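PDB 5MU5: DUF115 domain-containing protein from Magnetospirillum magneticum AMB-1, which is probably a Maf-type glycosyltransferase that attaches sugars to flagellin and takes part in the formation of the bacterial flagellum. Local coordinates for residues 328-331 / 332-336. Residues are numbered along the deposited sequence; the frame is centred on the assembly and turned at random.
Sequences APYR and ALAAV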
loop_
_atom_site.group_PDB
_atom_site.type_symbol
_atom_site.label_atom_id
_atom_site.label_comp_id
_atom_site.label_asym_id
_atom_site.label_seq_id
_atom_site.Cartn_x
_atom_site.Cartn_y
_atom_site.Cartn_z
ATOM N N ALA A 328 -23.701 -2.748 5.006
ATOM C CA ALA A 328 -24.235 -1.454 4.556
ATOM C C ALA A 328 -24.370 -1.354 3.017
ATOM O O ALA A 328 -25.447 -1.005 2.531
ATOM C CB ALA A 328 -23.440 -0.278 5.140
ATOM N N PRO A 329 -23.283 -1.643 2.253
ATOM C CA PRO A 329 -23.430 -1.723 0.801
ATOM C C PRO A 329 -24.531 -2.704 0.375
ATOM O O PRO A 329 -25.296 -2.418 -0.560
ATOM C CB PRO A 329 -22.076 -2.220 0.330
ATOM C CG PRO A 329 -21.124 -1.817 1.395
ATOM C CD PRO A 329 -21.894 -1.907 2.677
ATOM N N TYR A 330 -24.632 -3.842 1.055
ATOM C CA TYR A 330 -25.705 -4.770 0.747
ATOM C C TYR A 330 -27.084 -4.144 0.996
ATOM O O TYR A 330 -27.984 -4.269 0.152
ATOM C CB TYR A 330 -25.572 -6.077 1.546
ATOM C CG TYR A 330 -26.870 -6.849 1.633
ATOM C CD1 TYR A 330 -27.360 -7.546 0.529
ATOM C CD2 TYR A 330 -27.615 -6.871 2.807
ATOM C CE1 TYR A 330 -28.551 -8.256 0.598
ATOM C CE2 TYR A 330 -28.824 -7.566 2.882
ATOM C CZ TYR A 330 -29.280 -8.257 1.771
ATOM O OH TYR A 330 -30.455 -8.966 1.814
ATOM N N ARG A 331 -27.258 -3.502 2.152
ATOM C CA ARG A 331 -28.569 -2.954 2.496
ATOM C C ARG A 331 -28.968 -1.876 1.497
ATOM O O ARG A 331 -30.125 -1.779 1.148
ATOM C CB ARG A 331 -28.662 -2.462 3.951
ATOM C CG ARG A 331 -28.816 -3.586 4.976
ATOM C CD ARG A 331 -29.002 -3.034 6.389
ATOM N NE ARG A 331 -27.817 -2.309 6.870
ATOM C CZ ARG A 331 -26.868 -2.806 7.674
ATOM N NH1 ARG A 331 -26.934 -4.058 8.141
ATOM N NH2 ARG A 331 -25.833 -2.042 8.020
ATOM N N ALA A 332 -28.008 -1.100 1.015
ATOM C CA ALA A 332 -28.290 -0.081 -0.015
ATOM C C ALA A 332 -28.776 -0.747 -1.319
ATOM O O ALA A 332 -29.806 -0.374 -1.874
ATOM C CB ALA A 332 -27.057 0.784 -0.263
ATOM N N LEU A 333 -28.050 -1.759 -1.775
ATOM C CA LEU A 333 -28.460 -2.512 -2.951
ATOM C C LEU A 333 -29.816 -3.147 -2.788
ATOM O O LEU A 333 -30.617 -3.121 -3.714
ATOM C CB LEU A 333 -27.468 -3.619 -3.276
ATOM C CG LEU A 333 -26.388 -3.299 -4.288
ATOM C CD1 LEU A 333 -25.559 -4.565 -4.476
ATOM C CD2 LEU A 333 -26.993 -2.848 -5.611
ATOM N N ALA A 334 -30.058 -3.749 -1.630
ATOM C CA ALA A 334 -31.344 -4.404 -1.366
ATOM C C ALA A 334 -32.521 -3.435 -1.451
ATOM O O ALA A 334 -33.571 -3.787 -1.967
ATOM C CB ALA A 334 -31.331 -5.087 0.001
ATOM N N ALA A 335 -32.349 -2.222 -0.922
ATOM C CA ALA A 335 -33.394 -1.175 -0.983
ATOM C C ALA A 335 -33.753 -0.820 -2.436
ATOM O O ALA A 335 -34.915 -0.608 -2.771
ATOM C CB ALA A 335 -32.934 0.073 -0.227
ATOM N N VAL A 336 -32.746 -0.767 -3.301
ATOM C CA VAL A 336 -32.971 -0.489 -4.722
ATOM C C VAL A 336 -33.709 -1.660 -5.388
ATOM O O VAL A 336 -34.612 -1.441 -6.179
ATOM C CB VAL A 336 -31.656 -0.209 -5.465
ATOM C CG1 VAL A 336 -31.934 0.041 -6.929
ATOM C CG2 VAL A 336 -30.916 0.979 -4.853
#
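The Y330 ring turns one face to the methyl group of A334, one helical turn further on. A334 CB sits 4.1 Å above the ring plane, offset toward the rim, with CZ its nearest ring atom at 4.2 Å. The torsion chi1 of 160° sets CG opposite the backbone N and beside the carbonyl carbon. This swings the ring forward along the helix, over A334. R356 and L360, from a loop, also touch Y330.

Beneath the side chains the backbone is regular alpha helix. A334 N bonds to Y330 O at 2.8 Å. L333 N reaches P329 O at 3.1 Å. A332 N to A328 O and A335 N to R331 O complete four successive i to i+4 bonds.

This is the N-terminal part of helix 327-340, the crossover helix between parallel strands 319-322 and 346-350. L333 packs on Q320 and L322 of the first strand. The Y330-A334 contact is van der Waals packing of ring on methyl and adds no polar bond. The four backbone bonds hold the helical turn, while the salt bridge from R331 NH1 to E654 ties the helix to the C-terminal helix 653-661.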